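Local coordinates for fimbrial subunit CupB6 (Pseudomonas aeruginosa, PDB 5CYL), which probably serves as the adhesive tip subunit of a chaperone-usher pilus, taking part in attachment and biofilm formation, at residues G282-I296 against D313-A325. Sequence-based numbering, arbitrary orientation.
Sequences GFGIVVKNGLDQQRI and DLPLSAAYIRIGA
Ile321 meets Gly284, Val286 and Arg295 on one face of the sheet. Ile321 CB lies 4.1 Å from Val286 CG2 and near Gly284 O. Ile321 CG2 sits between its own backbone N and carbonyl carbon, which sets it 3.5 Å from Gly284 O. The other branch runs extended, with CG1 anti to the backbone N (chi1 -165°). Ile321 CD1 ends 3.9 Å from Val286 CG1 and 3.6 Å from Arg295 NH1. Val286 CG1 also lies over one face of the Arg295 guanidinium, toward its rim. Gly284 and Ile321 share two backbone hydrogen bonds, as do Val286 with Ala319 and Lys288 with Ser317. These are the hydrogen-bonded pairs of two antiparallel strands, 283-289 and 311-322, in the immunoglobulin-like beta-sandwich characteristic of fimbrial subunits. Phe283, Ile285, Val287, Ala318 and Tyr320 face the other way, into the sandwich core. There Ile285 lies alongside Tyr320, with Ile285 CG1 3.9 Å from Tyr320 CE1, and strands 215-225 and 352-361 pack against them. Tyr320 OH is hydrogen-bonded to Ala334 O. Past the strand ends, Gly282 O accepts from both Ile323 N and Gly324 N. Arg322 holds Gly324 O side-on through NE (3.0 Å) and NH2, with the oxygen in the guanidinium plane; its NH1 turns to Phe229 O. At the other end, Leu291 CD2 rests 3.5 Å from Pro315 CG.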
ATOM      1  N   GLY A 282     -44.893  -4.503 -17.879  1.00 37.28           N
ATOM      2  CA  GLY A 282     -44.253  -5.531 -18.726  1.00 38.05           C
ATOM      3  C   GLY A 282     -42.924  -5.102 -19.321  1.00 38.38           C
ATOM      4  O   GLY A 282     -42.496  -5.633 -20.344  1.00 39.25           O
ATOM      5  N   PHE A 283     -42.293  -4.131 -18.679  1.00 36.67           N
ATOM      6  CA  PHE A 283     -41.036  -3.606 -19.135  1.00 36.44           C
ATOM      7  C   PHE A 283     -40.080  -3.503 -17.990  1.00 35.31           C
ATOM      8  O   PHE A 283     -40.480  -3.407 -16.835  1.00 34.87           O
ATOM      9  CB  PHE A 283     -41.217  -2.219 -19.770  1.00 37.08           C
ATOM     10  CG  PHE A 283     -41.980  -2.250 -21.052  1.00 38.21           C
ATOM     11  CD1 PHE A 283     -43.366  -2.244 -21.051  1.00 39.29           C
ATOM     12  CD2 PHE A 283     -41.309  -2.308 -22.263  1.00 40.27           C
ATOM     13  CE1 PHE A 283     -44.064  -2.295 -22.246  1.00 42.82           C
ATOM     14  CE2 PHE A 283     -41.992  -2.372 -23.474  1.00 40.89           C
ATOM     15  CZ  PHE A 283     -43.375  -2.351 -23.466  1.00 43.75           C
ATOM     16  N   GLY A 284     -38.811  -3.483 -18.337  1.00 33.19           N
ATOM     17  CA  GLY A 284     -37.786  -3.268 -17.359  1.00 32.76           C
ATOM     18  C   GLY A 284     -36.682  -2.465 -17.962  1.00 33.23           C
ATOM     19  O   GLY A 284     -36.750  -2.090 -19.147  1.00 35.65           O
ATOM     20  N   ILE A 285     -35.641  -2.236 -17.173  1.00 31.89           N
ATOM     21  CA  ILE A 285     -34.447  -1.549 -17.666  1.00 31.60           C
ATOM     22  C   ILE A 285     -33.218  -2.490 -17.641  1.00 31.12           C
ATOM     23  O   ILE A 285     -33.006  -3.216 -16.668  1.00 28.96           O
ATOM     24  CB  ILE A 285     -34.201  -0.309 -16.826  1.00 31.50           C
ATOM     25  CG1 ILE A 285     -35.281   0.706 -17.099  1.00 31.35           C
ATOM     26  CG2 ILE A 285     -32.881   0.316 -17.180  1.00 33.64           C
ATOM     27  CD1 ILE A 285     -35.349   1.772 -16.058  1.00 32.09           C
ATOM     28  N   VAL A 286     -32.433  -2.508 -18.713  1.00 28.48           N
ATOM     29  CA  VAL A 286     -31.161  -3.242 -18.690  1.00 29.60           C
ATOM     30  C   VAL A 286     -29.954  -2.304 -18.791  1.00 30.37           C
ATOM     31  O   VAL A 286     -29.956  -1.402 -19.610  1.00 37.09           O
ATOM     32  CB  VAL A 286     -31.073  -4.326 -19.778  1.00 28.46           C
ATOM     33  CG1 VAL A 286     -31.915  -5.520 -19.384  1.00 29.02           C
ATOM     34  CG2 VAL A 286     -31.502  -3.793 -21.112  1.00 28.57           C
ATOM     35  N   VAL A 287     -28.905  -2.540 -18.002  1.00 27.07           N
ATOM     36  CA  VAL A 287     -27.697  -1.728 -18.074  1.00 25.23           C
ATOM     37  C   VAL A 287     -26.494  -2.571 -18.445  1.00 26.80           C
ATOM     38  O   VAL A 287     -26.174  -3.585 -17.786  1.00 28.77           O
ATOM     39  CB  VAL A 287     -27.398  -1.036 -16.755  1.00 24.71           C
ATOM     40  CG1 VAL A 287     -26.332   0.035 -16.941  1.00 26.31           C
ATOM     41  CG2 VAL A 287     -28.661  -0.432 -16.214  1.00 25.19           C
ATOM     42  N   LYS A 288     -25.793  -2.129 -19.483  1.00 25.89           N
ATOM     43  CA  LYS A 288     -24.675  -2.885 -19.984  1.00 26.67           C
ATOM     44  C   LYS A 288     -23.299  -2.309 -19.571  1.00 29.19           C
ATOM     45  O   LYS A 288     -23.020  -1.137 -19.798  1.00 32.23           O
ATOM     46  CB  LYS A 288     -24.797  -2.975 -21.475  1.00 25.61           C
ATOM     47  CG  LYS A 288     -23.662  -3.744 -22.061  1.00 26.82           C
ATOM     48  CD  LYS A 288     -23.566  -3.358 -23.504  1.00 28.32           C
ATOM     49  CE  LYS A 288     -22.679  -4.328 -24.202  1.00 30.75           C
ATOM     50  NZ  LYS A 288     -22.613  -4.053 -25.660  1.00 33.09           N
ATOM     51  N   ASN A 289     -22.452  -3.161 -18.980  1.00 29.76           N
ATOM     52  CA  ASN A 289     -21.102  -2.815 -18.528  1.00 27.72           C
ATOM     53  C   ASN A 289     -20.200  -2.743 -19.762  1.00 29.33           C
ATOM     54  O   ASN A 289     -20.040  -3.714 -20.488  1.00 28.92           O
ATOM     55  CB  ASN A 289     -20.617  -3.837 -17.487  1.00 27.27           C
ATOM     56  CG  ASN A 289     -19.158  -3.650 -17.047  1.00 28.81           C
ATOM     57  OD1 ASN A 289     -18.278  -3.224 -17.812  1.00 32.89           O
ATOM     58  ND2 ASN A 289     -18.891  -4.013 -15.815  1.00 28.42           N
ATOM     59  N   GLY A 290     -19.624  -1.562 -19.981  1.00 29.56           N
ATOM     60  CA  GLY A 290     -18.807  -1.293 -21.161  1.00 28.11           C
ATOM     61  C   GLY A 290     -17.541  -2.118 -21.202  1.00 29.23           C
ATOM     62  O   GLY A 290     -17.111  -2.544 -22.284  1.00 27.30           O
ATOM     63  N   LEU A 291     -16.956  -2.349 -20.024  1.00 28.14           N
ATOM     64  CA  LEU A 291     -15.688  -3.094 -19.929  1.00 27.59           C
ATOM     65  C   LEU A 291     -15.905  -4.588 -20.196  1.00 28.30           C
ATOM     66  O   LEU A 291     -15.310  -5.185 -21.089  1.00 26.93           O
ATOM     67  CB  LEU A 291     -15.062  -2.873 -18.567  1.00 26.87           C
ATOM     68  CG  LEU A 291     -15.053  -1.412 -18.100  1.00 28.26           C
ATOM     69  CD1 LEU A 291     -14.715  -1.379 -16.629  1.00 30.11           C
ATOM     70  CD2 LEU A 291     -14.086  -0.538 -18.873  1.00 26.75           C
ATOM     71  N   ASP A 292     -16.791  -5.204 -19.432  1.00 30.06           N
ATOM     72  CA  ASP A 292     -16.939  -6.645 -19.578  1.00 33.43           C
ATOM     73  C   ASP A 292     -17.978  -6.987 -20.620  1.00 36.48           C
ATOM     74  O   ASP A 292     -18.010  -8.100 -21.086  1.00 38.85           O
ATOM     75  CB  ASP A 292     -17.099  -7.400 -18.258  1.00 35.01           C
ATOM     76  CG  ASP A 292     -18.373  -7.121 -17.552  1.00 39.22           C
ATOM     77  OD1 ASP A 292     -19.238  -6.452 -18.132  1.00 38.94           O
ATOM     78  OD2 ASP A 292     -18.569  -7.593 -16.402  1.00 41.75           O
ATOM     79  N   GLN A 293     -18.758  -5.999 -21.042  1.00 35.88           N
ATOM     80  CA  GLN A 293     -19.750  -6.188 -22.102  1.00 34.80           C
ATOM     81  C   GLN A 293     -20.948  -7.018 -21.663  1.00 35.37           C
ATOM     82  O   GLN A 293     -21.647  -7.544 -22.489  1.00 35.63           O
ATOM     83  CB  GLN A 293     -19.105  -6.764 -23.374  1.00 32.90           C
ATOM     84  CG  GLN A 293     -18.174  -5.747 -23.997  1.00 37.85           C
ATOM     85  CD  GLN A 293     -18.919  -4.719 -24.855  1.00 38.46           C
ATOM     86  OE1 GLN A 293     -19.380  -5.048 -25.939  1.00 41.34           O
ATOM     87  NE2 GLN A 293     -19.024  -3.488 -24.383  1.00 34.16           N
ATOM     88  N   GLN A 294     -21.169  -7.143 -20.367  1.00 35.27           N
ATOM     89  CA  GLN A 294     -22.246  -7.969 -19.848  1.00 33.66           C
ATOM     90  C   GLN A 294     -23.203  -7.063 -19.131  1.00 33.22           C
ATOM     91  O   GLN A 294     -22.798  -6.021 -18.626  1.00 36.49           O
ATOM     92  CB  GLN A 294     -21.708  -9.045 -18.906  1.00 31.11           C
ATOM     93  CG  GLN A 294     -20.556  -9.850 -19.473  1.00 32.71           C
ATOM     94  CD  GLN A 294     -20.954 -10.693 -20.634  1.00 33.30           C
ATOM     95  OE1 GLN A 294     -21.927 -11.410 -20.544  1.00 37.33           O
ATOM     96  NE2 GLN A 294     -20.234 -10.582 -21.745  1.00 34.89           N
ATOM     97  N   ARG A 295     -24.459  -7.458 -19.080  1.00 29.49           N
ATOM     98  CA  ARG A 295     -25.436  -6.676 -18.377  1.00 28.06           C
ATOM     99  C   ARG A 295     -25.198  -6.769 -16.880  1.00 30.85           C
ATOM    100  O   ARG A 295     -24.985  -7.866 -16.341  1.00 34.82           O
ATOM    101  CB  ARG A 295     -26.842  -7.173 -18.703  1.00 24.65           C
ATOM    102  CG  ARG A 295     -27.294  -6.811 -20.089  1.00 22.18           C
ATOM    103  CD  ARG A 295     -28.595  -7.455 -20.417  1.00 21.79           C
ATOM    104  NE  ARG A 295     -29.011  -7.001 -21.736  1.00 23.08           N
ATOM    105  CZ  ARG A 295     -30.061  -7.457 -22.414  1.00 22.59           C
ATOM    106  NH1 ARG A 295     -30.864  -8.363 -21.884  1.00 22.24           N
ATOM    107  NH2 ARG A 295     -30.324  -6.999 -23.633  1.00 21.10           N
ATOM    108  N   ILE A 296     -25.236  -5.626 -16.210  1.00 32.05           N
ATOM    109  CA  ILE A 296     -25.119  -5.573 -14.758  1.00 33.61           C
ATOM    110  C   ILE A 296     -26.202  -6.397 -14.057  1.00 34.64           C
ATOM    111  O   ILE A 296     -27.362  -6.389 -14.491  1.00 40.22           O
ATOM    112  CB  ILE A 296     -25.233  -4.098 -14.313  1.00 34.54           C
ATOM    113  CG1 ILE A 296     -24.046  -3.306 -14.835  1.00 33.20           C
ATOM    114  CG2 ILE A 296     -25.342  -3.940 -12.784  1.00 37.47           C
ATOM    115  CD1 ILE A 296     -22.675  -3.755 -14.326  1.00 28.72           C
ATOM    116  N   ASP A 313     -13.509   4.843 -13.285  1.00 37.71           N
ATOM    117  CA  ASP A 313     -14.868   4.919 -13.816  1.00 40.11           C
ATOM    118  C   ASP A 313     -15.416   3.574 -14.292  1.00 41.41           C
ATOM    119  O   ASP A 313     -14.668   2.671 -14.634  1.00 41.98           O
ATOM    120  CB  ASP A 313     -14.949   5.934 -14.958  1.00 40.71           C
ATOM    121  CG  ASP A 313     -14.413   5.387 -16.248  1.00 42.05           C
ATOM    122  OD1 ASP A 313     -13.210   5.015 -16.289  1.00 43.96           O
ATOM    123  OD2 ASP A 313     -15.194   5.316 -17.218  1.00 43.97           O
ATOM    124  N   LEU A 314     -16.734   3.458 -14.301  1.00 38.38           N
ATOM    125  CA  LEU A 314     -17.384   2.352 -14.979  1.00 35.10           C
ATOM    126  C   LEU A 314     -18.232   2.897 -16.123  1.00 34.27           C
ATOM    127  O   LEU A 314     -19.175   3.658 -15.887  1.00 34.89           O
ATOM    128  CB  LEU A 314     -18.257   1.550 -14.012  1.00 34.47           C
ATOM    129  CG  LEU A 314     -18.822   0.249 -14.570  1.00 34.74           C
ATOM    130  CD1 LEU A 314     -17.716  -0.704 -14.939  1.00 33.20           C
ATOM    131  CD2 LEU A 314     -19.767  -0.394 -13.568  1.00 32.68           C
ATOM    132  N   PRO A 315     -17.901   2.531 -17.357  1.00 31.96           N
ATOM    133  CA  PRO A 315     -18.715   2.948 -18.494  1.00 31.68           C
ATOM    134  C   PRO A 315     -20.013   2.140 -18.571  1.00 34.71           C
ATOM    135  O   PRO A 315     -19.986   0.922 -18.423  1.00 34.37           O
ATOM    136  CB  PRO A 315     -17.822   2.687 -19.699  1.00 30.90           C
ATOM    137  CG  PRO A 315     -16.824   1.654 -19.229  1.00 34.11           C
ATOM    138  CD  PRO A 315     -16.596   2.004 -17.774  1.00 33.53           C
ATOM    139  N   LEU A 316     -21.135   2.815 -18.781  1.00 32.01           N
ATOM    140  CA  LEU A 316     -22.433   2.156 -18.773  1.00 30.13           C
ATOM    141  C   LEU A 316     -23.365   2.657 -19.870  1.00 31.82           C
ATOM    142  O   LEU A 316     -23.269   3.798 -20.306  1.00 36.64           O
ATOM    143  CB  LEU A 316     -23.112   2.332 -17.415  1.00 28.43           C
ATOM    144  CG  LEU A 316     -22.443   1.721 -16.189  1.00 28.44           C
ATOM    145  CD1 LEU A 316     -23.018   2.292 -14.904  1.00 27.65           C
ATOM    146  CD2 LEU A 316     -22.586   0.213 -16.166  1.00 27.35           C
ATOM    147  N   SER A 317     -24.267   1.788 -20.301  1.00 31.52           N
ATOM    148  CA  SER A 317     -25.346   2.155 -21.213  1.00 32.67           C
ATOM    149  C   SER A 317     -26.642   1.522 -20.722  1.00 32.88           C
ATOM    150  O   SER A 317     -26.640   0.434 -20.164  1.00 39.01           O
ATOM    151  CB  SER A 317     -25.031   1.733 -22.652  1.00 31.97           C
ATOM    152  OG  SER A 317     -25.288   0.362 -22.836  1.00 33.74           O
ATOM    153  N   ALA A 318     -27.751   2.204 -20.926  1.00 30.76           N
ATOM    154  CA  ALA A 318     -29.045   1.731 -20.431  1.00 30.43           C
ATOM    155  C   ALA A 318     -30.154   1.802 -21.483  1.00 30.47           C
ATOM    156  O   ALA A 318     -30.121   2.651 -22.368  1.00 31.18           O
ATOM    157  CB  ALA A 318     -29.442   2.507 -19.191  1.00 28.50           C
ATOM    158  N   ALA A 319     -31.109   0.888 -21.374  1.00 28.01           N
ATOM    159  CA  ALA A 319     -32.254   0.863 -22.280  1.00 26.58           C
ATOM    160  C   ALA A 319     -33.431   0.177 -21.634  1.00 28.51           C
ATOM    161  O   ALA A 319     -33.290  -0.530 -20.628  1.00 31.33           O
ATOM    162  CB  ALA A 319     -31.915   0.199 -23.600  1.00 23.77           C
ATOM    163  N   TYR A 320     -34.611   0.444 -22.176  1.00 29.38           N
ATOM    164  CA  TYR A 320     -35.814  -0.307 -21.812  1.00 29.65           C
ATOM    165  C   TYR A 320     -35.781  -1.709 -22.428  1.00 30.72           C
ATOM    166  O   TYR A 320     -35.316  -1.898 -23.556  1.00 30.75           O
ATOM    167  CB  TYR A 320     -37.038   0.445 -22.301  1.00 29.79           C
ATOM    168  CG  TYR A 320     -37.348   1.627 -21.434  1.00 29.95           C
ATOM    169  CD1 TYR A 320     -37.664   1.447 -20.081  1.00 29.93           C
ATOM    170  CD2 TYR A 320     -37.330   2.910 -21.941  1.00 28.63           C
ATOM    171  CE1 TYR A 320     -37.953   2.518 -19.257  1.00 31.55           C
ATOM    172  CE2 TYR A 320     -37.598   4.007 -21.126  1.00 30.31           C
ATOM    173  CZ  TYR A 320     -37.904   3.811 -19.793  1.00 32.78           C
ATOM    174  OH  TYR A 320     -38.231   4.888 -18.969  1.00 36.13           O
ATOM    175  N   ILE A 321     -36.276  -2.689 -21.694  1.00 29.91           N
ATOM    176  CA  ILE A 321     -36.407  -4.038 -22.248  1.00 29.03           C
ATOM    177  C   ILE A 321     -37.828  -4.511 -22.067  1.00 30.47           C
ATOM    178  O   ILE A 321     -38.455  -4.224 -21.036  1.00 31.72           O
ATOM    179  CB  ILE A 321     -35.435  -5.024 -21.586  1.00 27.15           C
ATOM    180  CG1 ILE A 321     -35.319  -6.302 -22.421  1.00 26.20           C
ATOM    181  CG2 ILE A 321     -35.852  -5.291 -20.147  1.00 25.42           C
ATOM    182  CD1 ILE A 321     -34.352  -7.329 -21.879  1.00 25.81           C
ATOM    183  N   ARG A 322     -38.352  -5.227 -23.040  1.00 31.50           N
ATOM    184  CA  ARG A 322     -39.699  -5.753 -22.888  1.00 33.65           C
ATOM    185  C   ARG A 322     -39.736  -7.116 -22.210  1.00 34.46           C
ATOM    186  O   ARG A 322     -39.205  -8.099 -22.733  1.00 34.80           O
ATOM    187  CB  ARG A 322     -40.344  -5.845 -24.240  1.00 35.53           C
ATOM    188  CG  ARG A 322     -41.738  -6.428 -24.190  1.00 35.70           C
ATOM    189  CD  ARG A 322     -42.127  -6.973 -25.538  1.00 34.48           C
ATOM    190  NE  ARG A 322     -43.254  -7.869 -25.440  1.00 33.58           N
ATOM    191  CZ  ARG A 322     -43.984  -8.248 -26.474  1.00 35.08           C
ATOM    192  NH1 ARG A 322     -43.692  -7.817 -27.704  1.00 34.23           N
ATOM    193  NH2 ARG A 322     -45.000  -9.073 -26.278  1.00 34.24           N
ATOM    194  N   ILE A 323     -40.386  -7.194 -21.066  1.00 35.39           N
ATOM    195  CA  ILE A 323     -40.470  -8.500 -20.411  1.00 37.30           C
ATOM    196  C   ILE A 323     -41.839  -9.175 -20.489  1.00 40.60           C
ATOM    197  O   ILE A 323     -41.867 -10.388 -20.384  1.00 46.81           O
ATOM    198  CB  ILE A 323     -39.973  -8.486 -18.963  1.00 33.45           C
ATOM    199  CG1 ILE A 323     -40.961  -7.641 -18.164  1.00 34.09           C
ATOM    200  CG2 ILE A 323     -38.511  -8.033 -18.935  1.00 31.86           C
ATOM    201  CD1 ILE A 323     -40.537  -7.179 -16.791  1.00 37.10           C
ATOM    202  N   GLY A 324     -42.935  -8.439 -20.705  1.00 38.74           N
ATOM    203  CA  GLY A 324     -44.267  -9.063 -20.737  1.00 39.63           C
ATOM    204  C   GLY A 324     -44.681  -9.794 -22.017  1.00 45.29           C
ATOM    205  O   GLY A 324     -44.262  -9.484 -23.126  1.00 44.98           O
ATOM    206  N   ALA A 325     -45.565 -10.765 -21.882  1.00 51.42           N
ATOM    207  CA  ALA A 325     -46.216 -11.334 -23.082  1.00 54.36           C
ATOM    208  C   ALA A 325     -47.335 -10.402 -23.595  1.00 55.67           C
ATOM    209  O   ALA A 325     -47.644  -9.373 -22.961  1.00 50.43           O
ATOM    210  CB  ALA A 325     -46.762 -12.714 -22.748  1.00 56.57           C
TER
HETATM  211  O   HOH W   1     -22.216   0.270 -22.118  1.00 59.38           O